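Local coordinates for protein cytosolic acyl coenzyme A thioester hydrolase (Mus musculus, PDB 2V1O) that hydrolyses fatty acyl-CoAs, palmitoyl-CoA by preference, to free fatty acids and coenzyme A, and is represented here by its N-terminal hotdog domain, at residues G15-G19 with G20-K24. Numbering follows the deposited sequence.
Sequences GNVHG and GTILK. With COA (coenzyme A), chain J.
Val17 reaches forward into the first turn of helix 19-38 with one methyl: its CG1 sits 3.8 Å from Thr21 CB and 3.9 Å from Ile22 CG1, and the Val17 side chain crosses those of Thr21 and Ile22 at about a right angle. Because chi1 is 173°, CG1 lies opposite the backbone N and is the branch that meets the helix. Ile22 has a second neighbour, the thiol end of coenzyme A, whose S1P is 3.3 Å from Ile22 CG1; on the loop side the same sulfur lies 3.6 Å from Val17 O. Main chain and side chain thus border the sulfur together.

Backbone bonds start the helix here. His18 occupies the N-cap position, and its O accepts a weak, bent bond from Thr21 N (3.1 Å, 129°). One residue on, Leu23 N gives Gly19 O a nearly straight i to i+4 helical bond (2.9 Å, 166°). Gly20 N is held by Glu27 OE1 of a second subunit, while Thr21 OG1 bonds to Asp10 O, tying the turn back to the preceding loop.

The His18 side chain leads away from the helix and packs on the active-site residue Asn12, whose OD1 in turn takes a hydrogen bond from Asn16 N. Loop and helix start line the coenzyme A pocket beside Asn12, where the central helix of the hotdog fold begins at a subunit interface.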
ATOM      1  N   GLY A  15     -14.180  -1.894 -13.125  1.00 19.93           N
ATOM      2  CA  GLY A  15     -14.579  -2.413 -11.810  1.00 19.11           C
ATOM      3  C   GLY A  15     -14.302  -3.898 -11.601  1.00 18.28           C
ATOM      4  O   GLY A  15     -14.683  -4.476 -10.575  1.00 17.95           O
ATOM      5  N   ASN A  16     -13.645  -4.516 -12.575  1.00 17.70           N
ATOM      6  CA  ASN A  16     -13.312  -5.934 -12.506  1.00 17.06           C
ATOM      7  C   ASN A  16     -11.890  -6.152 -12.015  1.00 15.84           C
ATOM      8  O   ASN A  16     -10.963  -5.465 -12.438  1.00 15.32           O
ATOM      9  CB  ASN A  16     -13.541  -6.623 -13.861  1.00 18.04           C
ATOM     10  CG  ASN A  16     -15.015  -6.695 -14.238  1.00 19.56           C
ATOM     11  OD1 ASN A  16     -15.467  -6.000 -15.147  1.00 22.79           O
ATOM     12  ND2 ASN A  16     -15.770  -7.524 -13.531  1.00 21.54           N
ATOM     13  N   VAL A  17     -11.738  -7.113 -11.108  1.00 14.54           N
ATOM     14  CA  VAL A  17     -10.479  -7.369 -10.421  1.00 13.31           C
ATOM     15  C   VAL A  17      -9.409  -7.856 -11.402  1.00 12.44           C
ATOM     16  O   VAL A  17      -9.703  -8.659 -12.273  1.00 12.24           O
ATOM     17  CB  VAL A  17     -10.675  -8.397  -9.278  1.00 13.35           C
ATOM     18  CG1 VAL A  17      -9.339  -8.814  -8.670  1.00 12.97           C
ATOM     19  CG2 VAL A  17     -11.621  -7.826  -8.208  1.00 13.28           C
ATOM     20  N   HIS A  18      -8.187  -7.328 -11.269  1.00 11.99           N
ATOM     21  CA  HIS A  18      -7.038  -7.766 -12.076  1.00 12.30           C
ATOM     22  C   HIS A  18      -6.631  -9.194 -11.747  1.00 11.81           C
ATOM     23  O   HIS A  18      -6.593  -9.576 -10.577  1.00 11.57           O
ATOM     24  CB  HIS A  18      -5.825  -6.866 -11.806  1.00 12.10           C
ATOM     25  CG  HIS A  18      -5.991  -5.460 -12.283  1.00 14.18           C
ATOM     26  ND1 HIS A  18      -6.052  -5.132 -13.619  1.00 15.75           N
ATOM     27  CD2 HIS A  18      -6.073  -4.291 -11.605  1.00 15.85           C
ATOM     28  CE1 HIS A  18      -6.176  -3.823 -13.745  1.00 16.04           C
ATOM     29  NE2 HIS A  18      -6.189  -3.289 -12.537  1.00 14.58           N
ATOM     30  N   GLY A  19      -6.291  -9.972 -12.774  1.00 12.02           N
ATOM     31  CA  GLY A  19      -5.694 -11.295 -12.577  1.00 11.53           C
ATOM     32  C   GLY A  19      -4.542 -11.269 -11.578  1.00 11.53           C
ATOM     33  O   GLY A  19      -4.453 -12.135 -10.712  1.00 11.02           O
ATOM     34  N   GLY A  20      -3.684 -10.248 -11.677  1.00 11.54           N
ATOM     35  CA  GLY A  20      -2.497 -10.122 -10.827  1.00 11.57           C
ATOM     36  C   GLY A  20      -2.831 -10.082  -9.340  1.00 11.57           C
ATOM     37  O   GLY A  20      -2.089 -10.626  -8.523  1.00 11.04           O
ATOM     38  N   THR A  21      -3.947  -9.433  -9.002  1.00 11.46           N
ATOM     39  CA  THR A  21      -4.427  -9.331  -7.613  1.00 12.30           C
ATOM     40  C   THR A  21      -4.699 -10.719  -7.025  1.00 11.88           C
ATOM     41  O   THR A  21      -4.273 -11.039  -5.906  1.00 12.16           O
ATOM     42  CB  THR A  21      -5.721  -8.486  -7.550  1.00 12.34           C
ATOM     43  OG1 THR A  21      -5.445  -7.164  -8.035  1.00 14.02           O
ATOM     44  CG2 THR A  21      -6.278  -8.414  -6.117  1.00 12.62           C
ATOM     45  N   ILE A  22      -5.413 -11.526  -7.799  1.00 11.59           N
ATOM     46  CA  ILE A  22      -5.766 -12.892  -7.419  1.00 11.53           C
ATOM     47  C   ILE A  22      -4.528 -13.804  -7.386  1.00 10.83           C
ATOM     48  O   ILE A  22      -4.366 -14.617  -6.469  1.00 10.18           O
ATOM     49  CB  ILE A  22      -6.886 -13.444  -8.329  1.00 11.97           C
ATOM     50  CG1 ILE A  22      -8.144 -12.548  -8.253  1.00 14.26           C
ATOM     51  CG2 ILE A  22      -7.229 -14.922  -7.985  1.00 13.30           C
ATOM     52  CD1 ILE A  22      -8.759 -12.377  -6.851  1.00 16.70           C
ATOM     53  N   LEU A  23      -3.648 -13.654  -8.372  1.00 10.39           N
ATOM     54  CA  LEU A  23      -2.392 -14.419  -8.384  1.00  9.71           C
ATOM     55  C   LEU A  23      -1.594 -14.179  -7.106  1.00  9.85           C
ATOM     56  O   LEU A  23      -1.062 -15.123  -6.501  1.00  9.20           O
ATOM     57  CB  LEU A  23      -1.558 -14.078  -9.621  1.00  9.86           C
ATOM     58  CG  LEU A  23      -2.060 -14.643 -10.957  1.00  9.41           C
ATOM     59  CD1 LEU A  23      -1.263 -14.064 -12.112  1.00 10.49           C
ATOM     60  CD2 LEU A  23      -2.017 -16.177 -10.984  1.00  8.33           C
ATOM     61  N   LYS A  24      -1.517 -12.915  -6.699  1.00  9.90           N
ATOM     62  CA  LYS A  24      -0.853 -12.558  -5.456  1.00 10.80           C
ATOM     63  C   LYS A  24      -1.484 -13.273  -4.235  1.00 10.38           C
ATOM     64  O   LYS A  24      -0.759 -13.830  -3.398  1.00  9.79           O
ATOM     65  CB  LYS A  24      -0.839 -11.041  -5.270  1.00 11.11           C
ATOM     66  CG  LYS A  24      -0.092 -10.598  -4.027  1.00 13.38           C
ATOM     67  CD  LYS A  24       0.341  -9.137  -4.149  1.00 18.33           C
ATOM     68  CE  LYS A  24       0.148  -8.371  -2.852  1.00 22.32           C
ATOM     69  NZ  LYS A  24       1.029  -8.826  -1.737  1.00 24.77           N
TER
HETATM   70  N1A COA J1162      -7.392 -19.445 -22.026  1.00 25.20           N
HETATM   71  C2A COA J1162      -7.127 -18.927 -23.279  1.00 25.76           C
HETATM   72  N3A COA J1162      -8.171 -18.517 -24.086  1.00 24.98           N
HETATM   73  C4A COA J1162      -9.459 -18.619 -23.651  1.00 25.67           C
HETATM   74  C5A COA J1162      -9.750 -19.133 -22.387  1.00 25.51           C
HETATM   75  C6A COA J1162      -8.700 -19.546 -21.566  1.00 25.97           C
HETATM   76  N6A COA J1162      -8.935 -19.951 -20.316  1.00 25.25           N
HETATM   77  N7A COA J1162     -11.097 -19.120 -22.226  1.00 26.23           N
HETATM   78  C8A COA J1162     -11.658 -18.611 -23.346  1.00 25.92           C
HETATM   79  N9A COA J1162     -10.656 -18.305 -24.241  1.00 25.47           N
HETATM   80  C1B COA J1162     -10.807 -17.540 -25.490  1.00 24.13           C
HETATM   81  C2B COA J1162     -11.520 -18.345 -26.568  1.00 24.50           C
HETATM   82  O2B COA J1162     -10.660 -19.258 -27.207  1.00 24.23           O
HETATM   83  C3B COA J1162     -11.987 -17.221 -27.473  1.00 24.30           C
HETATM   84  O3B COA J1162     -10.976 -16.808 -28.364  1.00 24.81           O
HETATM   85  P3B COA J1162     -10.982 -17.299 -29.896  1.00 25.28           P
HETATM   86  O7A COA J1162     -10.647 -18.768 -29.904  1.00 25.06           O
HETATM   87  O8A COA J1162     -12.360 -17.091 -30.464  1.00 24.48           O
HETATM   88  O9A COA J1162      -9.968 -16.501 -30.674  1.00 26.17           O
HETATM   89  C4B COA J1162     -12.266 -16.070 -26.515  1.00 24.68           C
HETATM   90  O4B COA J1162     -11.637 -16.416 -25.301  1.00 24.93           O
HETATM   91  C5B COA J1162     -13.760 -15.861 -26.290  1.00 26.37           C
HETATM   92  O5B COA J1162     -14.348 -17.099 -25.950  1.00 26.37           O
HETATM   93  P1A COA J1162     -15.897 -17.184 -25.545  1.00 27.33           P
HETATM   94  O1A COA J1162     -16.684 -16.246 -26.410  1.00 28.33           O
HETATM   95  O2A COA J1162     -16.333 -18.622 -25.670  1.00 28.18           O
HETATM   96  O3A COA J1162     -15.950 -16.707 -24.007  1.00 28.55           O
HETATM   97  P2A COA J1162     -15.878 -17.695 -22.743  1.00 29.36           P
HETATM   98  O4A COA J1162     -14.991 -18.888 -23.010  1.00 28.15           O
HETATM   99  O5A COA J1162     -17.266 -18.112 -22.317  1.00 29.53           O
HETATM  100  O6A COA J1162     -15.237 -16.749 -21.610  1.00 29.80           O
HETATM  101  CBP COA J1162     -13.609 -15.280 -20.625  1.00 26.37           C
HETATM  102  CCP COA J1162     -13.896 -16.306 -21.718  1.00 27.71           C
HETATM  103  CDP COA J1162     -12.099 -15.027 -20.558  1.00 27.95           C
HETATM  104  CEP COA J1162     -14.302 -13.981 -21.024  1.00 26.65           C
HETATM  105  CAP COA J1162     -14.153 -15.792 -19.279  1.00 24.22           C
HETATM  106  OAP COA J1162     -13.615 -17.050 -18.934  1.00 24.12           O
HETATM  107  C9P COA J1162     -13.887 -14.830 -18.155  1.00 23.48           C
HETATM  108  O9P COA J1162     -14.668 -13.680 -18.035  1.00 23.44           O
HETATM  109  N8P COA J1162     -12.903 -15.123 -17.312  1.00 22.48           N
HETATM  110  C7P COA J1162     -12.518 -14.203 -16.260  1.00 22.67           C
HETATM  111  C6P COA J1162     -11.571 -13.140 -16.805  1.00 21.17           C
HETATM  112  C5P COA J1162     -11.113 -12.244 -15.684  1.00 22.66           C
HETATM  113  O5P COA J1162     -11.918 -11.441 -15.167  1.00 22.50           O
HETATM  114  N4P COA J1162      -9.832 -12.384 -15.308  1.00 21.53           N
HETATM  115  C3P COA J1162      -9.348 -11.987 -13.992  1.00 24.28           C
HETATM  116  C2P COA J1162      -9.994 -12.795 -12.858  1.00 26.11           C
HETATM  117  S1P COA J1162      -9.429 -12.153 -11.267  1.00 30.39           S